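Local coordinates for protein Exo-1,5-alpha-L-arabinofuranobiosidase (Gibberella zeae, PDB 2YDT) that probably hydrolyses alpha-L-arabinofuranosyl linkages, acting on arabinan chains as an exo-arabinofuranobiosidase, and binds an iminosugar inhibitor and arabinofuranose, at residues L168-Q173 with K182-T187; Y91-A96 with T104-G109; P276-T281 with G288-S293. All coordinates share one frame; numbering follows the deposited sequence.

Contact 1: L168-Q173 with K182-T187; sequences LYYSDQ and KLVHQT
K182 pairs with D172 at one end of an antiparallel beta hairpin, the second and third strands of a four-stranded blade in a six-bladed beta-propeller. D172 N reaches K182 O at 2.8 Å, and K182 N returns a bond to D172 O; Y170-V184 and L168-Q186 also exchange two backbone bonds each. The charged ends do not meet: K182 NZ, 5.4 Å from D172 OD2, forms salt bridges with D175 and D199, whereas D172 OD1 pairs with R174, which also bonds to Y170 OH. L183 follows on the opposite face, its CD2 methyl 3.7 Å from S171 OG; that hydroxyl is hydrogen-bonded to E156, and both S171 and E156 line the iminosugar pocket. V184 forks between two partners. With chi1 at -53°, CG1 is anti to the carbonyl carbon and lies 3.6 Å from D172 OD2, which leaves CG2 over one face of Y170 as a CH-pi contact, 3.5 Å from the ring centroid and 17° off the normal. H185 CB packs 3.9 Å from Y169 CD1. The side chains point the same way, but the rings are oblique, planes 59° apart, and D200 of the next strand holds the imidazole through ND1. Q186 carries its extended chain across to Y170, with NE2 bonded to S195 O. Its OE1 approaches the tyrosine ring at the edge, near the ring plane, and accepts a hydrogen bond from Y170 OH at 2.6 Å.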
loop_
_atom_site.group_PDB
_atom_site.type_symbol
_atom_site.label_atom_id
_atom_site.label_comp_id
_atom_site.label_asym_id
_atom_site.label_seq_id
_atom_site.Cartn_x
_atom_site.Cartn_y
_atom_site.Cartn_z
ATOM N N LEU A 168 5.719 -8.742 -7.040
ATOM C CA LEU A 168 4.831 -7.596 -7.177
ATOM C C LEU A 168 3.423 -8.126 -7.148
ATOM O O LEU A 168 2.978 -8.821 -8.057
ATOM C CB LEU A 168 5.132 -6.796 -8.447
ATOM C CG LEU A 168 4.538 -5.395 -8.509
ATOM C CD1 LEU A 168 5.289 -4.509 -9.512
ATOM C CD2 LEU A 168 3.049 -5.463 -8.865
ATOM N N TYR A 169 2.729 -7.789 -6.052
ATOM C CA TYR A 169 1.340 -8.161 -5.790
ATOM C C TYR A 169 0.434 -7.051 -6.247
ATOM O O TYR A 169 0.748 -5.873 -6.073
ATOM C CB TYR A 169 1.124 -8.323 -4.289
ATOM C CG TYR A 169 1.946 -9.390 -3.608
ATOM C CD1 TYR A 169 1.464 -10.696 -3.474
ATOM C CD2 TYR A 169 3.146 -9.089 -3.019
ATOM C CE1 TYR A 169 2.209 -11.679 -2.828
ATOM C CE2 TYR A 169 3.899 -10.072 -2.392
ATOM C CZ TYR A 169 3.413 -11.341 -2.287
ATOM O OH TYR A 169 4.175 -12.294 -1.622
ATOM N N TYR A 170 -0.702 -7.398 -6.867
ATOM C CA TYR A 170 -1.650 -6.393 -7.264
ATOM C C TYR A 170 -3.086 -6.923 -7.387
ATOM O O TYR A 170 -3.334 -8.115 -7.111
ATOM C CB TYR A 170 -1.166 -5.727 -8.563
ATOM C CG TYR A 170 -0.972 -6.636 -9.773
ATOM C CD1 TYR A 170 -1.936 -6.715 -10.777
ATOM C CD2 TYR A 170 0.210 -7.357 -9.949
ATOM C CE1 TYR A 170 -1.737 -7.449 -11.921
ATOM C CE2 TYR A 170 0.407 -8.133 -11.099
ATOM C CZ TYR A 170 -0.579 -8.175 -12.074
ATOM O OH TYR A 170 -0.397 -8.929 -13.242
ATOM N N SER A 171 -4.005 -6.024 -7.725
ATOM C CA SER A 171 -5.434 -6.275 -7.940
ATOM C C SER A 171 -5.714 -6.378 -9.431
ATOM O O SER A 171 -5.219 -5.561 -10.210
ATOM C CB SER A 171 -6.273 -5.135 -7.343
ATOM O OG SER A 171 -5.927 -4.879 -5.980
ATOM N N ASP A 172 -6.546 -7.348 -9.840
ATOM C CA ASP A 172 -6.645 -7.727 -11.265
ATOM C C ASP A 172 -8.084 -8.002 -11.615
ATOM O O ASP A 172 -8.691 -8.977 -11.092
ATOM C CB ASP A 172 -5.780 -8.949 -11.477
ATOM C CG ASP A 172 -5.606 -9.360 -12.936
ATOM O OD1 ASP A 172 -6.190 -8.708 -13.822
ATOM O OD2 ASP A 172 -4.827 -10.322 -13.153
ATOM N N GLN A 173 -8.615 -7.218 -12.558
ATOM C CA GLN A 173 -9.977 -7.433 -13.067
ATOM C C GLN A 173 -9.999 -8.106 -14.434
ATOM O O GLN A 173 -11.060 -8.208 -15.031
ATOM C CB GLN A 173 -10.772 -6.092 -13.176
ATOM C CG GLN A 173 -11.024 -5.432 -11.821
ATOM C CD GLN A 173 -12.029 -4.281 -11.804
ATOM O OE1 GLN A 173 -11.813 -3.320 -11.057
ATOM N NE2 GLN A 173 -13.145 -4.380 -12.586
ATOM N N LYS A 182 -9.884 -10.146 -8.692
ATOM C CA LYS A 182 -9.115 -11.103 -7.913
ATOM C C LYS A 182 -7.749 -10.478 -7.603
ATOM O O LYS A 182 -7.454 -9.383 -8.064
ATOM C CB LYS A 182 -8.992 -12.447 -8.646
ATOM C CG LYS A 182 -8.214 -12.377 -9.958
ATOM C CD LYS A 182 -8.068 -13.749 -10.633
ATOM C CE LYS A 182 -7.211 -13.730 -11.865
ATOM N NZ LYS A 182 -7.192 -15.151 -12.468
ATOM N N LEU A 183 -6.950 -11.170 -6.807
ATOM C CA LEU A 183 -5.638 -10.727 -6.342
ATOM C C LEU A 183 -4.596 -11.674 -6.912
ATOM O O LEU A 183 -4.781 -12.899 -6.892
ATOM C CB LEU A 183 -5.574 -10.720 -4.806
ATOM C CG LEU A 183 -6.445 -9.649 -4.189
ATOM C CD1 LEU A 183 -6.551 -9.816 -2.688
ATOM C CD2 LEU A 183 -5.861 -8.245 -4.523
ATOM N N VAL A 184 -3.527 -11.100 -7.457
ATOM C CA VAL A 184 -2.514 -11.838 -8.210
ATOM C C VAL A 184 -1.144 -11.276 -7.976
ATOM O O VAL A 184 -0.997 -10.195 -7.404
ATOM C CB VAL A 184 -2.772 -11.796 -9.734
ATOM C CG1 VAL A 184 -4.185 -12.236 -10.120
ATOM C CG2 VAL A 184 -2.530 -10.395 -10.316
ATOM N N HIS A 185 -0.111 -12.001 -8.429
ATOM C CA HIS A 185 1.259 -11.475 -8.408
ATOM C C HIS A 185 2.031 -11.915 -9.631
ATOM O O HIS A 185 1.654 -12.865 -10.333
ATOM C CB HIS A 185 2.021 -11.839 -7.136
ATOM C CG HIS A 185 2.510 -13.253 -7.071
ATOM N ND1 HIS A 185 1.867 -14.239 -6.346
ATOM C CD2 HIS A 185 3.621 -13.834 -7.592
ATOM C CE1 HIS A 185 2.546 -15.374 -6.458
ATOM N NE2 HIS A 185 3.605 -15.162 -7.229
ATOM N N GLN A 186 3.129 -11.195 -9.879
ATOM C CA GLN A 186 4.153 -11.642 -10.799
ATOM C C GLN A 186 5.493 -11.496 -10.103
ATOM O O GLN A 186 5.648 -10.680 -9.186
ATOM C CB GLN A 186 4.126 -10.840 -12.105
ATOM C CG GLN A 186 2.876 -11.111 -12.959
ATOM C CD GLN A 186 2.787 -10.229 -14.174
ATOM O OE1 GLN A 186 2.014 -9.274 -14.225
ATOM N NE2 GLN A 186 3.612 -10.536 -15.181
ATOM N N THR A 187 6.481 -12.283 -10.546
ATOM C CA THR A 187 7.810 -12.191 -9.973
ATOM C C THR A 187 8.869 -11.805 -11.023
ATOM O O THR A 187 8.649 -11.931 -12.229
ATOM C CB THR A 187 8.245 -13.539 -9.310
ATOM O OG1 THR A 187 8.466 -14.561 -10.319
ATOM C CG2 THR A 187 7.235 -14.027 -8.282
#

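Contact 2: Y91-A96 with T104-G109; sequences YELPRA and TVLCSG. With SO4 (sulfate ion), chain H.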
loop_
_atom_site.group_PDB
_atom_site.type_symbol
_atom_site.label_atom_id
_atom_site.label_comp_id
_atom_site.label_asym_id
_atom_site.label_seq_id
_atom_site.Cartn_x
_atom_site.Cartn_y
_atom_site.Cartn_z
ATOM N N TYR A 91 9.702 1.389 -2.440
ATOM C CA TYR A 91 10.320 0.161 -1.924
ATOM C C TYR A 91 11.834 0.277 -2.113
ATOM O O TYR A 91 12.307 0.737 -3.151
ATOM C CB TYR A 91 9.816 -1.042 -2.722
ATOM C CG TYR A 91 10.402 -2.358 -2.289
ATOM C CD1 TYR A 91 10.001 -2.927 -1.097
ATOM C CD2 TYR A 91 11.367 -3.003 -3.051
ATOM C CE1 TYR A 91 10.546 -4.097 -0.630
ATOM C CE2 TYR A 91 11.899 -4.214 -2.615
ATOM C CZ TYR A 91 11.501 -4.747 -1.413
ATOM O OH TYR A 91 12.046 -5.937 -0.929
ATOM N N GLU A 92 12.602 -0.151 -1.137
ATOM C CA GLU A 92 14.062 -0.169 -1.280
ATOM C C GLU A 92 14.544 -1.599 -1.475
ATOM O O GLU A 92 14.241 -2.485 -0.654
ATOM C CB GLU A 92 14.710 0.432 -0.023
ATOM C CG GLU A 92 16.246 0.517 -0.077
ATOM C CD GLU A 92 16.867 0.883 1.275
ATOM O OE1 GLU A 92 16.659 0.136 2.273
ATOM O OE2 GLU A 92 17.579 1.896 1.334
ATOM N N LEU A 93 15.344 -1.826 -2.521
ATOM C CA LEU A 93 15.932 -3.156 -2.713
ATOM C C LEU A 93 16.833 -3.587 -1.554
ATOM O O LEU A 93 17.796 -2.863 -1.203
ATOM C CB LEU A 93 16.752 -3.178 -4.002
ATOM C CG LEU A 93 15.986 -3.027 -5.319
ATOM C CD1 LEU A 93 16.912 -3.397 -6.537
ATOM C CD2 LEU A 93 14.665 -3.853 -5.382
ATOM N N PRO A 94 16.553 -4.761 -0.976
ATOM C CA PRO A 94 17.389 -5.271 0.129
ATOM C C PRO A 94 18.555 -6.123 -0.386
ATOM O O PRO A 94 19.375 -6.545 0.399
ATOM C CB PRO A 94 16.397 -6.101 0.940
ATOM C CG PRO A 94 15.461 -6.626 -0.072
ATOM C CD PRO A 94 15.359 -5.605 -1.169
ATOM N N ARG A 95 18.588 -6.376 -1.693
ATOM C CA ARG A 95 19.642 -7.112 -2.365
ATOM C C ARG A 95 19.556 -6.688 -3.829
ATOM O O ARG A 95 18.602 -6.016 -4.226
ATOM C CB ARG A 95 19.340 -8.609 -2.242
ATOM C CG ARG A 95 18.059 -8.930 -2.971
ATOM C CD ARG A 95 17.517 -10.293 -2.793
ATOM N NE ARG A 95 18.480 -11.296 -3.153
ATOM C CZ ARG A 95 18.794 -11.672 -4.391
ATOM N NH1 ARG A 95 18.208 -11.147 -5.459
ATOM N NH2 ARG A 95 19.703 -12.636 -4.547
ATOM N N ALA A 96 20.507 -7.109 -4.650
ATOM C CA ALA A 96 20.512 -6.751 -6.068
ATOM C C ALA A 96 19.544 -7.603 -6.860
ATOM O O ALA A 96 19.324 -8.798 -6.577
ATOM C CB ALA A 96 21.953 -6.911 -6.676
ATOM N N THR A 104 18.870 0.506 -4.307
ATOM C CA THR A 104 18.088 1.147 -5.371
ATOM C C THR A 104 16.700 1.359 -4.779
ATOM O O THR A 104 16.158 0.471 -4.113
ATOM C CB THR A 104 17.993 0.241 -6.608
ATOM O OG1 THR A 104 19.319 -0.012 -7.136
ATOM C CG2 THR A 104 17.113 0.863 -7.688
ATOM N N VAL A 105 16.126 2.512 -5.039
ATOM C CA VAL A 105 14.741 2.809 -4.679
ATOM C C VAL A 105 13.834 2.560 -5.862
ATOM O O VAL A 105 14.097 3.041 -6.956
ATOM C CB VAL A 105 14.571 4.246 -4.199
ATOM C CG1 VAL A 105 13.057 4.505 -3.799
ATOM C CG2 VAL A 105 15.488 4.516 -3.012
ATOM N N LEU A 106 12.793 1.738 -5.664
ATOM C CA LEU A 106 11.792 1.535 -6.665
ATOM C C LEU A 106 10.535 2.366 -6.322
ATOM O O LEU A 106 10.160 2.552 -5.167
ATOM C CB LEU A 106 11.395 0.073 -6.765
ATOM C CG LEU A 106 12.485 -0.941 -7.083
ATOM C CD1 LEU A 106 11.879 -2.352 -7.315
ATOM C CD2 LEU A 106 13.329 -0.488 -8.265
ATOM N N CYS A 107 9.912 2.864 -7.375
ATOM C CA CYS A 107 8.557 3.440 -7.303
ATOM C C CYS A 107 7.735 2.705 -8.334
ATOM O O CYS A 107 8.003 2.810 -9.545
ATOM C CB CYS A 107 8.580 4.937 -7.602
ATOM S SG CYS A 107 6.902 5.693 -7.315
ATOM N N SER A 108 6.757 1.913 -7.890
ATOM C CA SER A 108 5.800 1.331 -8.781
ATOM C C SER A 108 4.504 2.113 -8.688
ATOM O O SER A 108 4.282 2.813 -7.740
ATOM C CB SER A 108 5.595 -0.157 -8.424
ATOM O OG SER A 108 4.752 -0.799 -9.356
ATOM N N GLY A 109 3.675 2.029 -9.708
ATOM C CA GLY A 109 2.408 2.734 -9.759
ATOM C C GLY A 109 1.770 2.519 -11.106
ATOM O O GLY A 109 2.341 1.822 -11.964
HETATM S S SO4 H . 11.439 -6.582 2.155
HETATM O O1 SO4 H . 11.118 -7.223 0.911
HETATM O O2 SO4 H . 10.265 -5.781 2.616
HETATM O O3 SO4 H . 11.817 -7.587 3.139
HETATM O O4 SO4 H . 12.585 -5.699 2.021
#
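Y91 and L106, on the first two strands of a beta-propeller blade, form an antiparallel hydrogen-bonded pair, with L106 N to Y91 O at 2.7 Å and nearly straight (165° at the hydrogen) and Y91 N to L106 O longer and more bent (141°); beyond the non-hydrogen-bonded pair E92-V105, L93 N still reaches T104 O at 2.9 Å although L93 has left the strand. L93 divides its two methyls between two partners: CD2 crosses to L106 CD1 at 3.7 Å, and CD1 lies alongside T104 CB at 3.8 Å. T104 OG1 bonds to P101 O in the connecting loop. L106 CD1 meets the edge of the Y91 ring, near its plane, 4.3 Å from Y91 CD2. The Y91 hydroxyl bonds to T161 OG1, beside a sulfate that probably comes from the crystallisation liquor. On the other face E92 OE2 bonds to S37 N, and the E92 side chain is about 4 Å from a bound manganese ion. The two faces thus meet different blades: Y91 and L106 pack on L166 of strand 165-172, and Y91 on L159 of strand 154-162, in the following blade, whereas E92 and V105 touch L36, just after strand 28-35 of the preceding one.

Contact 3: P276-T281 with G288-S293; sequences PYVVWT and GTIVVS
V278 inserts its CG2 methyl between two residues of the facing strand, touching I290 CG2 at 3.5 Å and V292 CG2 at 3.7 Å. The methyl is anti to the backbone N, which turns it across to the partner strand. On the reverse face V279 and V291 lie side by side, V279 CG2 being 4.0 Å from V291 CB. Near the turn, the indole of W280 lies obliquely beside G288 and T289, with W280 NE1 3.6 Å from G288 CA and W280 CD1 4.1 Å from I290 CG1. The missing side chain of G288 makes room: a CB there would clash with W280 NE1 and T281 O. Its positive phi (53°) separately favours glycine. T281 CG2 lies 3.4 Å from T289 O.

These contacts rest on a regular antiparallel hairpin, the first two strands of a propeller blade: the pairs Y277-S293, V279-V291 and T281-T289 each exchange two backbone hydrogen bonds, and the strand axes approach to 4.7 Å at 160°. Further out, W280 NE1 bonds to N287 O, T281 OG1 to P334 O and Y283 N, T289 OG1 to Y283 O and Q304 OE1, and S293 OG to R325. V278 packs on I224 and V226 of the preceding blade, while V279 and V291 both meet L327 of the following one.

Chemically, then, the centre of the hairpin is apolar on both faces, one against each adjoining blade, while near its turn the indole N-H and threonine hydroxyls bond to N287 and Y283 of the connection, the hydroxyls also reaching P334 and Q304 beyond it.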
loop_
_atom_site.group_PDB
_atom_site.type_symbol
_atom_site.label_atom_id
_atom_site.label_comp_id
_atom_site.label_asym_id
_atom_site.label_seq_id
_atom_site.Cartn_x
_atom_site.Cartn_y
_atom_site.Cartn_z
ATOM N N PRO A 276 -6.739 -1.733 3.622
ATOM C CA PRO A 276 -5.853 -1.962 4.750
ATOM C C PRO A 276 -4.374 -1.866 4.411
ATOM O O PRO A 276 -3.975 -1.876 3.254
ATOM C CB PRO A 276 -6.219 -3.383 5.191
ATOM C CG PRO A 276 -6.676 -4.049 3.951
ATOM C CD PRO A 276 -7.388 -2.972 3.176
ATOM N N TYR A 277 -3.559 -1.789 5.449
ATOM C CA TYR A 277 -2.118 -1.748 5.291
ATOM C C TYR A 277 -1.498 -2.448 6.489
ATOM O O TYR A 277 -1.837 -2.094 7.631
ATOM C CB TYR A 277 -1.593 -0.281 5.185
ATOM C CG TYR A 277 -0.197 -0.180 4.573
ATOM C CD1 TYR A 277 -0.019 0.125 3.235
ATOM C CD2 TYR A 277 0.946 -0.478 5.329
ATOM C CE1 TYR A 277 1.227 0.144 2.691
ATOM C CE2 TYR A 277 2.191 -0.484 4.781
ATOM C CZ TYR A 277 2.321 -0.146 3.441
ATOM O OH TYR A 277 3.568 -0.116 2.838
ATOM N N VAL A 278 -0.565 -3.380 6.253
ATOM C CA VAL A 278 0.086 -4.142 7.328
ATOM C C VAL A 278 1.583 -3.907 7.390
ATOM O O VAL A 278 2.243 -3.793 6.351
ATOM C CB VAL A 278 -0.194 -5.676 7.217
ATOM C CG1 VAL A 278 0.466 -6.341 6.032
ATOM C CG2 VAL A 278 0.262 -6.414 8.495
ATOM N N VAL A 279 2.129 -3.868 8.615
ATOM C CA VAL A 279 3.574 -3.974 8.843
ATOM C C VAL A 279 3.789 -4.914 10.015
ATOM O O VAL A 279 2.836 -5.232 10.750
ATOM C CB VAL A 279 4.279 -2.627 9.131
ATOM C CG1 VAL A 279 4.188 -1.737 7.916
ATOM C CG2 VAL A 279 3.668 -1.925 10.364
ATOM N N TRP A 280 5.046 -5.329 10.198
ATOM C CA TRP A 280 5.464 -6.042 11.401
ATOM C C TRP A 280 6.691 -5.327 11.951
ATOM O O TRP A 280 7.606 -4.936 11.209
ATOM C CB TRP A 280 5.783 -7.516 11.112
ATOM C CG TRP A 280 6.360 -8.260 12.324
ATOM C CD1 TRP A 280 5.649 -8.845 13.304
ATOM C CD2 TRP A 280 7.734 -8.398 12.672
ATOM N NE1 TRP A 280 6.506 -9.407 14.247
ATOM C CE2 TRP A 280 7.788 -9.119 13.897
ATOM C CE3 TRP A 280 8.917 -7.987 12.087
ATOM C CZ2 TRP A 280 9.005 -9.471 14.508
ATOM C CZ3 TRP A 280 10.140 -8.314 12.721
ATOM C CH2 TRP A 280 10.153 -9.051 13.917
ATOM N N THR A 281 6.715 -5.231 13.284
ATOM C CA THR A 281 7.877 -4.709 13.993
ATOM C C THR A 281 8.345 -5.734 15.041
ATOM O O THR A 281 7.500 -6.408 15.610
ATOM C CB THR A 281 7.548 -3.368 14.704
ATOM O OG1 THR A 281 8.642 -3.050 15.568
ATOM C CG2 THR A 281 6.237 -3.397 15.484
ATOM N N GLY A 288 7.115 -10.207 18.178
ATOM C CA GLY A 288 6.937 -8.822 17.739
ATOM C C GLY A 288 5.479 -8.437 17.719
ATOM O O GLY A 288 4.627 -9.032 18.425
ATOM N N THR A 289 5.155 -7.435 16.894
ATOM C CA THR A 289 3.809 -6.878 16.823
ATOM C C THR A 289 3.440 -6.664 15.348
ATOM O O THR A 289 4.134 -5.894 14.660
ATOM C CB THR A 289 3.688 -5.524 17.559
ATOM O OG1 THR A 289 4.162 -5.661 18.912
ATOM C CG2 THR A 289 2.231 -5.059 17.636
ATOM N N ILE A 290 2.387 -7.344 14.913
ATOM C CA ILE A 290 1.764 -7.079 13.595
ATOM C C ILE A 290 0.891 -5.860 13.810
ATOM O O ILE A 290 0.142 -5.802 14.764
ATOM C CB ILE A 290 0.888 -8.256 13.065
ATOM C CG1 ILE A 290 1.670 -9.562 12.996
ATOM C CG2 ILE A 290 0.271 -7.886 11.694
ATOM C CD1 ILE A 290 0.857 -10.811 12.872
ATOM N N VAL A 291 0.988 -4.863 12.922
ATOM C CA VAL A 291 0.178 -3.648 12.990
ATOM C C VAL A 291 -0.622 -3.460 11.691
ATOM O O VAL A 291 -0.024 -3.477 10.595
ATOM C CB VAL A 291 1.014 -2.387 13.286
ATOM C CG1 VAL A 291 0.098 -1.237 13.633
ATOM C CG2 VAL A 291 1.963 -2.642 14.501
ATOM N N VAL A 292 -1.925 -3.309 11.821
ATOM C CA VAL A 292 -2.798 -3.112 10.666
ATOM C C VAL A 292 -3.598 -1.809 10.798
ATOM O O VAL A 292 -4.169 -1.477 11.843
ATOM C CB VAL A 292 -3.774 -4.297 10.473
ATOM C CG1 VAL A 292 -4.789 -3.981 9.416
ATOM C CG2 VAL A 292 -3.007 -5.576 10.063
ATOM N N SER A 293 -3.672 -1.080 9.706
ATOM C CA SER A 293 -4.601 0.047 9.564
ATOM C C SER A 293 -5.659 -0.352 8.575
ATOM O O SER A 293 -5.417 -1.182 7.694
ATOM C CB SER A 293 -3.882 1.304 9.072
ATOM O OG SER A 293 -4.785 2.410 8.894
#

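Overall arrangement
From the N terminus, contact 2 comes first, closing the connection 93-104 between the first two strands of its blade. Contact 1 closes the connection 173-181 between the second and third strands of the next blade, and contact 3 the connection 282-288 between the first two strands of a later one. The three follow in series; none nests in or crosses another. Contacts 1 and 2 touch where L168 CD1 packs 3.8 Å from S108 OG, joining adjacent blades. The blade 209-263 separates contacts 1 and 3, whose centres are 21 Å apart. Contact 3 meets neither directly: its nearest atoms are about 9 Å from contact 1 and 8 Å from contact 2.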